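Local coordinates for protein superoxide dismutase (Chaetomium thermophilum, PDB 4BR6) that probably destroys superoxide radicals, converting them to hydrogen peroxide and oxygen at a manganese centre, at residues B[3-8]-B[29-34]; B[43-48]-B[58-63]; B[155-160]-B[183-188]. All blocks are in the same frame, centred on the assembly; numbering follows the deposited sequence.

Interaction 1: residues B[3-8]-B[29-34]; sequences TLPDLK and KHHQTY
L4 and P5, in the extended N-terminal segment 3-8, pack against H31 and Q32 on one turn of the long helix 20-50. H31 comes first along the helix. Its imidazole leaves the backbone with CG anti to N (chi1 -168°), a torsion that sends the ring out to the N-terminal segment, where L4 CD1 lies over one face. L4 CD1 sits 3.7 Å from the centre of the H31 ring, displaced toward its CG and ND1 side, a CH-pi contact. P5 reaches the same ring obliquely, its CD 3.6 Å from H31 CE1. Both ring nitrogens are engaged elsewhere, ND1 with W78 and NE2 with H71, and these two bonds fix the rotation of the imidazole that L4 covers. At Q32 the chain bends at chi2 (69°), carrying the amide back across L4 at about a right angle. Q32 OE1 lies 3.4 Å from L4 CD2, a van der Waals contact of an amide oxygen with a methyl, while Q32 NE2 bonds to N36 and also gives a 2.8 Å hydrogen bond to a water; the weak second bond of that water, from L4 N, loosely bridges the segments. The N-terminal segment thus runs over the alpha-hairpin, with P5 on T75 and L7 on W78 of helix 61-79, L4 and L7 on H27 of helix 20-50, and H31 packed beside the manganese ligand H74.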
loop_
_atom_site.group_PDB
_atom_site.type_symbol
_atom_site.label_atom_id
_atom_site.label_comp_id
_atom_site.label_asym_id
_atom_site.label_seq_id
_atom_site.Cartn_x
_atom_site.Cartn_y
_atom_site.Cartn_z
ATOM N N THR B 3 27.246 -8.540 -2.304
ATOM C CA THR B 3 27.898 -8.536 -3.614
ATOM C C THR B 3 26.938 -9.016 -4.701
ATOM O O THR B 3 26.044 -9.818 -4.440
ATOM C CB THR B 3 29.149 -9.452 -3.617
ATOM O OG1 THR B 3 28.752 -10.810 -3.429
ATOM C CG2 THR B 3 30.095 -9.054 -2.521
ATOM N N LEU B 4 27.123 -8.518 -5.919
ATOM C CA LEU B 4 26.349 -8.978 -7.063
ATOM C C LEU B 4 26.862 -10.356 -7.449
ATOM O O LEU B 4 28.054 -10.503 -7.740
ATOM C CB LEU B 4 26.547 -8.033 -8.249
ATOM C CG LEU B 4 25.843 -8.398 -9.555
ATOM C CD1 LEU B 4 24.386 -8.029 -9.481
ATOM C CD2 LEU B 4 26.517 -7.713 -10.731
ATOM N N PRO B 5 25.979 -11.371 -7.467
ATOM C CA PRO B 5 26.442 -12.685 -7.914
ATOM C C PRO B 5 26.666 -12.684 -9.426
ATOM O O PRO B 5 25.964 -11.966 -10.137
ATOM C CB PRO B 5 25.281 -13.607 -7.530
ATOM C CG PRO B 5 24.067 -12.720 -7.583
ATOM C CD PRO B 5 24.526 -11.344 -7.212
ATOM N N ASP B 6 27.635 -13.451 -9.916
ATOM C CA ASP B 6 27.784 -13.648 -11.350
ATOM C C ASP B 6 26.714 -14.618 -11.824
ATOM O O ASP B 6 26.251 -15.451 -11.054
ATOM C CB ASP B 6 29.152 -14.247 -11.682
ATOM C CG ASP B 6 30.270 -13.228 -11.650
ATOM O OD1 ASP B 6 30.013 -12.019 -11.807
ATOM O OD2 ASP B 6 31.424 -13.655 -11.480
ATOM N N LEU B 7 26.327 -14.517 -13.089
ATOM C CA LEU B 7 25.498 -15.532 -13.708
ATOM C C LEU B 7 26.335 -16.796 -13.953
ATOM O O LEU B 7 27.567 -16.750 -13.927
ATOM C CB LEU B 7 24.942 -15.011 -15.026
ATOM C CG LEU B 7 24.143 -13.709 -14.960
ATOM C CD1 LEU B 7 23.686 -13.341 -16.336
ATOM C CD2 LEU B 7 22.954 -13.845 -14.018
ATOM N N LYS B 8 25.648 -17.913 -14.186
ATOM C CA LYS B 8 26.277 -19.199 -14.463
ATOM C C LYS B 8 26.395 -19.437 -15.971
ATOM O O LYS B 8 26.832 -20.499 -16.414
ATOM C CB LYS B 8 25.474 -20.324 -13.801
ATOM C CG LYS B 8 25.423 -20.220 -12.280
ATOM C CD LYS B 8 24.865 -21.471 -11.610
ATOM C CE LYS B 8 23.424 -21.762 -12.022
ATOM N NZ LYS B 8 22.731 -22.695 -11.073
ATOM N N LYS B 29 23.290 -3.609 -14.464
ATOM C CA LYS B 29 22.775 -2.305 -14.059
ATOM C C LYS B 29 21.766 -2.430 -12.930
ATOM O O LYS B 29 22.008 -1.945 -11.833
ATOM C CB LYS B 29 22.150 -1.551 -15.244
ATOM C CG LYS B 29 23.110 -1.273 -16.401
ATOM C CD LYS B 29 24.347 -0.519 -15.929
ATOM C CE LYS B 29 25.276 -0.188 -17.076
ATOM N NZ LYS B 29 26.573 0.351 -16.592
ATOM N N HIS B 30 20.641 -3.086 -13.199
ATOM C CA HIS B 30 19.516 -3.081 -12.266
ATOM C C HIS B 30 19.831 -3.740 -10.929
ATOM O O HIS B 30 19.688 -3.120 -9.877
ATOM C CB HIS B 30 18.291 -3.737 -12.899
ATOM C CG HIS B 30 17.564 -2.844 -13.851
ATOM N ND1 HIS B 30 16.743 -1.824 -13.426
ATOM C CD2 HIS B 30 17.543 -2.807 -15.202
ATOM C CE1 HIS B 30 16.238 -1.204 -14.477
ATOM N NE2 HIS B 30 16.709 -1.780 -15.565
ATOM N N HIS B 31 20.259 -4.994 -10.965
ATOM C CA HIS B 31 20.583 -5.720 -9.740
ATOM C C HIS B 31 21.760 -5.072 -8.991
ATOM O O HIS B 31 21.777 -5.037 -7.764
ATOM C CB HIS B 31 20.910 -7.172 -10.082
ATOM C CG HIS B 31 20.990 -8.083 -8.892
ATOM N ND1 HIS B 31 21.283 -9.411 -9.027
ATOM C CD2 HIS B 31 20.820 -7.858 -7.570
ATOM C CE1 HIS B 31 21.296 -9.985 -7.832
ATOM N NE2 HIS B 31 21.023 -9.063 -6.936
ATOM N N GLN B 32 22.743 -4.573 -9.732
ATOM C CA GLN B 32 23.894 -3.923 -9.120
ATOM C C GLN B 32 23.439 -2.720 -8.296
ATOM O O GLN B 32 23.960 -2.468 -7.210
ATOM C CB GLN B 32 24.881 -3.465 -10.195
ATOM C CG GLN B 32 26.177 -2.840 -9.672
ATOM C CD GLN B 32 27.088 -3.840 -8.980
ATOM O OE1 GLN B 32 27.658 -4.726 -9.624
ATOM N NE2 GLN B 32 27.244 -3.694 -7.665
ATOM N N THR B 33 22.474 -1.975 -8.830
ATOM C CA THR B 33 21.918 -0.806 -8.153
ATOM C C THR B 33 21.296 -1.195 -6.811
ATOM O O THR B 33 21.441 -0.480 -5.816
ATOM C CB THR B 33 20.856 -0.133 -9.049
ATOM O OG1 THR B 33 21.442 0.160 -10.319
ATOM C CG2 THR B 33 20.317 1.150 -8.432
ATOM N N TYR B 34 20.620 -2.341 -6.790
ATOM C CA TYR B 34 20.002 -2.866 -5.571
ATOM C C TYR B 34 21.043 -3.304 -4.545
ATOM O O TYR B 34 20.867 -3.075 -3.349
ATOM C CB TYR B 34 19.078 -4.050 -5.900
ATOM C CG TYR B 34 17.828 -3.676 -6.677
ATOM C CD1 TYR B 34 17.058 -2.579 -6.329
ATOM C CD2 TYR B 34 17.433 -4.422 -7.770
ATOM C CE1 TYR B 34 15.927 -2.247 -7.058
ATOM C CE2 TYR B 34 16.317 -4.098 -8.485
ATOM C CZ TYR B 34 15.569 -3.022 -8.136
ATOM O OH TYR B 34 14.460 -2.748 -8.894
HETATM O O HOH W 1 28.834 -5.681 -6.419
#

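Interaction 2: residues B[43-48]-B[58-63]; sequences EATAEA and ASLAPL
L60 reaches from the junction of helices 54-59 and 61-79 to A44 and T45 on helix 20-50, and no hydrogen bond joins the two segments. The apolar part is a methyl-to-methyl contact: L60 CD1 lies 3.5 Å from A44 CB, with L60 CD2 farther off at 4.1 Å from the same carbon. L60 CD1 therefore does most of the touching, and it also rests on the helix backbone, 3.7 Å from A44 C and 3.8 Å from T45 N. The CG of L60 stands anti to its carbonyl carbon (chi1 -70°), which extends the isobutyl group from the turn to the helix surface. The second kind of contact is van der Waals touch with a polar atom. The side chains of T45 and L60 lie alongside each other, pointing opposite ways, which brings T45 OG1 to 4.0 Å from L60 CB. That hydroxyl is bonded to A41 O one turn earlier in its own helix. Backbone bonds keep each partner in shape: A48 N to A44 O holds the helical turn, and A61 N to A58 O closes the turn around L60. Just beyond, A58 and A61 pack on one neighbouring subunit and L63 on another. With a single leucine set against an alanine and a threonine, and no polar bond crossing, the join at this end of the alpha-hairpin rests on shape and apolar burial.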
loop_
_atom_site.group_PDB
_atom_site.type_symbol
_atom_site.label_atom_id
_atom_site.label_comp_id
_atom_site.label_asym_id
_atom_site.label_seq_id
_atom_site.Cartn_x
_atom_site.Cartn_y
_atom_site.Cartn_z
ATOM N N GLU B 43 24.723 0.592 6.068
ATOM C CA GLU B 43 25.756 1.471 6.617
ATOM C C GLU B 43 25.127 2.678 7.296
ATOM O O GLU B 43 25.481 3.037 8.422
ATOM C CB GLU B 43 26.696 1.949 5.511
ATOM C CG GLU B 43 27.769 0.945 5.136
ATOM C CD GLU B 43 28.448 1.241 3.808
ATOM O OE1 GLU B 43 28.565 2.432 3.433
ATOM O OE2 GLU B 43 28.866 0.267 3.142
ATOM N N ALA B 44 24.178 3.298 6.610
ATOM C CA ALA B 44 23.511 4.474 7.138
ATOM C C ALA B 44 22.725 4.146 8.419
ATOM O O ALA B 44 22.625 4.983 9.317
ATOM C CB ALA B 44 22.607 5.076 6.086
ATOM N N THR B 45 22.176 2.932 8.500
ATOM C CA THR B 45 21.444 2.476 9.688
ATOM C C THR B 45 22.350 2.311 10.914
ATOM O O THR B 45 21.965 2.662 12.031
ATOM C CB THR B 45 20.727 1.104 9.451
ATOM O OG1 THR B 45 19.637 1.270 8.531
ATOM C CG2 THR B 45 20.185 0.516 10.775
ATOM N N ALA B 46 23.528 1.727 10.712
ATOM C CA ALA B 46 24.491 1.518 11.795
ATOM C C ALA B 46 25.113 2.839 12.246
ATOM O O ALA B 46 25.355 3.058 13.440
ATOM C CB ALA B 46 25.586 0.573 11.342
ATOM N N GLU B 47 25.391 3.702 11.271
ATOM C CA GLU B 47 25.944 5.019 11.535
ATOM C C GLU B 47 25.011 5.800 12.441
ATOM O O GLU B 47 25.451 6.496 13.360
ATOM C CB GLU B 47 26.141 5.759 10.214
ATOM C CG GLU B 47 26.574 7.213 10.341
ATOM C CD GLU B 47 27.111 7.775 9.035
ATOM O OE1 GLU B 47 27.436 6.982 8.121
ATOM O OE2 GLU B 47 27.200 9.017 8.923
ATOM N N ALA B 48 23.714 5.674 12.179
ATOM C CA ALA B 48 22.698 6.391 12.938
ATOM C C ALA B 48 22.601 5.828 14.347
ATOM O O ALA B 48 22.518 6.570 15.327
ATOM C CB ALA B 48 21.341 6.290 12.232
ATOM N N ALA B 58 15.048 4.593 11.442
ATOM C CA ALA B 58 13.737 4.145 10.970
ATOM C C ALA B 58 13.419 4.649 9.571
ATOM O O ALA B 58 12.784 3.946 8.794
ATOM C CB ALA B 58 12.644 4.584 11.930
ATOM N N SER B 59 13.856 5.866 9.269
ATOM C CA SER B 59 13.608 6.507 7.979
ATOM C C SER B 59 14.212 5.727 6.815
ATOM O O SER B 59 13.795 5.889 5.668
ATOM C CB SER B 59 14.200 7.912 7.982
ATOM O OG SER B 59 15.586 7.852 7.752
ATOM N N LEU B 60 15.203 4.899 7.115
ATOM C CA LEU B 60 15.860 4.073 6.103
ATOM C C LEU B 60 15.169 2.730 5.874
ATOM O O LEU B 60 15.593 1.946 5.031
ATOM C CB LEU B 60 17.323 3.853 6.491
ATOM C CG LEU B 60 18.158 5.127 6.368
ATOM C CD1 LEU B 60 19.304 5.122 7.372
ATOM C CD2 LEU B 60 18.659 5.255 4.943
ATOM N N ALA B 61 14.101 2.457 6.608
ATOM C CA ALA B 61 13.397 1.193 6.424
ATOM C C ALA B 61 12.915 0.956 4.972
ATOM O O ALA B 61 13.163 -0.108 4.428
ATOM C CB ALA B 61 12.247 1.048 7.429
ATOM N N PRO B 62 12.240 1.943 4.340
ATOM C CA PRO B 62 11.818 1.744 2.939
ATOM C C PRO B 62 12.939 1.319 1.984
ATOM O O PRO B 62 12.754 0.376 1.213
ATOM C CB PRO B 62 11.294 3.124 2.537
ATOM C CG PRO B 62 10.785 3.709 3.809
ATOM C CD PRO B 62 11.751 3.229 4.870
ATOM N N LEU B 63 14.079 1.998 2.033
ATOM C CA LEU B 63 15.224 1.627 1.206
ATOM C C LEU B 63 15.804 0.249 1.534
ATOM O O LEU B 63 16.267 -0.456 0.639
ATOM C CB LEU B 63 16.310 2.687 1.322
ATOM C CG LEU B 63 15.977 3.999 0.612
ATOM C CD1 LEU B 63 16.817 5.154 1.162
ATOM C CD2 LEU B 63 16.170 3.846 -0.908
#

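Interaction 3: residues B[155-160]-B[183-188]; sequences PLMGID and NVINWK. With MN3 (manganese (III) ion), chain I.
This is a buried apolar contact in the C-terminal domain, where M157 on the edge strand 153-160 meets I185, just before helix 187-195, and W187 in its first turn. With M157 CG anti to the backbone N (chi1 -167°) and bends at chi2 and chi3, its chain curls so that CG, SD and CE all face the other segment. M157 CG lies 3.9 Å from I185 CG2, the two side chains crossing at about a right angle, while M157 SD comes to 4.2 Å from I185 CD1. M157 CG comes to the indole ring obliquely, 4.1 Å from W187 CH2, and the methyl CE also nears CH2. I185 CG2 lies over one face of the W187 ring, toward its rim, so the three side chains interlock. Replacing M157 by an alanine would remove CG, SD and CE, and is likely to open a gap beside I185 and leave the W187 ring with less to pack on. N186 caps the helix, its OD1 accepting from K188 N at 2.9 Å and also from T189 N. At the end of the strand D160 OD2 binds manganese at 2.2 Å, a site completed by H26, H74, H164 and a water. L156 and M157 form a classic beta bulge opposite L129 of strand 125-132, and M157 also packs on V190 of helix 187-195 and M114 of helix 107-119.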
loop_
_atom_site.group_PDB
_atom_site.type_symbol
_atom_site.label_atom_id
_atom_site.label_comp_id
_atom_site.label_asym_id
_atom_site.label_seq_id
_atom_site.Cartn_x
_atom_site.Cartn_y
_atom_site.Cartn_z
ATOM N N PRO B 155 10.012 -18.977 -1.087
ATOM C CA PRO B 155 9.910 -18.907 -2.551
ATOM C C PRO B 155 10.670 -20.054 -3.236
ATOM O O PRO B 155 11.745 -20.421 -2.765
ATOM C CB PRO B 155 10.536 -17.545 -2.872
ATOM C CG PRO B 155 11.488 -17.282 -1.727
ATOM C CD PRO B 155 10.873 -17.918 -0.528
ATOM N N LEU B 156 10.127 -20.595 -4.326
ATOM C CA LEU B 156 10.749 -21.716 -5.023
ATOM C C LEU B 156 11.073 -21.361 -6.476
ATOM O O LEU B 156 12.030 -21.856 -7.053
ATOM C CB LEU B 156 9.826 -22.934 -5.007
ATOM C CG LEU B 156 9.446 -23.555 -3.668
ATOM C CD1 LEU B 156 8.721 -24.868 -3.934
ATOM C CD2 LEU B 156 10.650 -23.768 -2.735
ATOM N N MET B 157 10.236 -20.536 -7.084
ATOM C CA MET B 157 10.412 -20.192 -8.485
ATOM C C MET B 157 9.761 -18.841 -8.724
ATOM O O MET B 157 8.569 -18.694 -8.506
ATOM C CB MET B 157 9.769 -21.267 -9.364
ATOM C CG MET B 157 10.152 -21.197 -10.829
ATOM S SD MET B 157 9.454 -19.771 -11.684
ATOM C CE MET B 157 7.742 -20.295 -11.913
ATOM N N GLY B 158 10.549 -17.864 -9.161
ATOM C CA GLY B 158 10.046 -16.526 -9.406
ATOM C C GLY B 158 10.133 -16.109 -10.860
ATOM O O GLY B 158 11.026 -16.542 -11.587
ATOM N N ILE B 159 9.168 -15.290 -11.277
ATOM C CA ILE B 159 9.193 -14.606 -12.560
ATOM C C ILE B 159 8.975 -13.107 -12.341
ATOM O O ILE B 159 7.971 -12.682 -11.763
ATOM C CB ILE B 159 8.103 -15.139 -13.504
ATOM C CG1 ILE B 159 8.336 -16.636 -13.752
ATOM C CG2 ILE B 159 8.107 -14.358 -14.812
ATOM C CD1 ILE B 159 7.258 -17.358 -14.572
ATOM N N ASP B 160 9.939 -12.319 -12.799
ATOM C CA ASP B 160 9.945 -10.870 -12.652
ATOM C C ASP B 160 8.979 -10.240 -13.646
ATOM O O ASP B 160 9.042 -10.546 -14.836
ATOM C CB ASP B 160 11.349 -10.404 -12.966
ATOM C CG ASP B 160 11.562 -8.947 -12.715
ATOM O OD1 ASP B 160 10.664 -8.224 -12.234
ATOM O OD2 ASP B 160 12.680 -8.539 -13.004
ATOM N N ASN B 183 10.487 -21.547 -21.184
ATOM C CA ASN B 183 11.513 -22.276 -21.919
ATOM C C ASN B 183 12.892 -22.225 -21.292
ATOM O O ASN B 183 13.767 -23.010 -21.669
ATOM C CB ASN B 183 11.618 -21.762 -23.349
ATOM C CG ASN B 183 10.444 -22.172 -24.186
ATOM O OD1 ASN B 183 10.345 -23.326 -24.606
ATOM N ND2 ASN B 183 9.536 -21.239 -24.425
ATOM N N VAL B 184 13.080 -21.306 -20.349
ATOM C CA VAL B 184 14.374 -21.127 -19.700
ATOM C C VAL B 184 14.305 -21.176 -18.166
ATOM O O VAL B 184 15.217 -20.701 -17.504
ATOM C CB VAL B 184 15.067 -19.802 -20.159
ATOM C CG1 VAL B 184 15.526 -19.908 -21.621
ATOM C CG2 VAL B 184 14.147 -18.608 -19.977
ATOM N N ILE B 185 13.250 -21.769 -17.605
ATOM C CA ILE B 185 13.150 -21.958 -16.147
ATOM C C ILE B 185 13.937 -23.179 -15.680
ATOM O O ILE B 185 13.703 -24.274 -16.158
ATOM C CB ILE B 185 11.679 -22.157 -15.682
ATOM C CG1 ILE B 185 10.842 -20.926 -16.023
ATOM C CG2 ILE B 185 11.608 -22.445 -14.176
ATOM C CD1 ILE B 185 11.343 -19.643 -15.394
ATOM N N ASN B 186 14.847 -22.994 -14.721
ATOM C CA ASN B 186 15.642 -24.109 -14.208
ATOM C C ASN B 186 14.889 -24.923 -13.147
ATOM O O ASN B 186 14.927 -24.599 -11.965
ATOM C CB ASN B 186 16.976 -23.626 -13.634
ATOM C CG ASN B 186 17.938 -24.765 -13.378
ATOM O OD1 ASN B 186 17.514 -25.900 -13.189
ATOM N ND2 ASN B 186 19.238 -24.479 -13.404
ATOM N N TRP B 187 14.234 -26.005 -13.567
ATOM C CA TRP B 187 13.408 -26.786 -12.647
ATOM C C TRP B 187 14.239 -27.673 -11.749
ATOM O O TRP B 187 13.724 -28.271 -10.819
ATOM C CB TRP B 187 12.363 -27.618 -13.386
ATOM C CG TRP B 187 11.303 -26.753 -13.956
ATOM C CD1 TRP B 187 11.108 -26.456 -15.261
ATOM C CD2 TRP B 187 10.313 -26.027 -13.225
ATOM N NE1 TRP B 187 10.048 -25.598 -15.399
ATOM C CE2 TRP B 187 9.545 -25.318 -14.161
ATOM C CE3 TRP B 187 10.004 -25.906 -11.869
ATOM C CZ2 TRP B 187 8.485 -24.514 -13.788
ATOM C CZ3 TRP B 187 8.954 -25.110 -11.507
ATOM C CH2 TRP B 187 8.206 -24.424 -12.460
ATOM N N LYS B 188 15.535 -27.744 -12.015
ATOM C CA LYS B 188 16.438 -28.446 -11.115
ATOM C C LYS B 188 16.710 -27.571 -9.890
ATOM O O LYS B 188 16.747 -28.053 -8.764
ATOM C CB LYS B 188 17.725 -28.831 -11.846
ATOM C CG LYS B 188 18.841 -29.347 -10.958
ATOM C CD LYS B 188 19.779 -30.300 -11.703
ATOM C CE LYS B 188 20.175 -29.793 -13.077
ATOM N NZ LYS B 188 20.801 -28.446 -13.044
HETATM MN MN MN3 I . 13.943 -6.956 -12.171
HETATM O O HOH W 2 12.740 -5.366 -10.629
#

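Interactions 1 and 2 share helix 20-50 of the alpha-hairpin, their centres about 22 Å apart, whereas interaction 3 belongs to the C-terminal domain. Interactions 2 and 3 are buried and without hydrogen bonds across their segments; interaction 1 is partly buried and mixes a methyl over an imidazole with a water near the amide. Interactions 1 and 3 are both near the metal: the side chain of H31 is about 7 Å from the manganese at nearest atoms, while strand 153-160 supplies a ligand directly. Interaction 2 is remote from that site and lies where other subunits come close. Interaction 1 also has a second subunit nearby, but no other chain touches the segments of interaction 3.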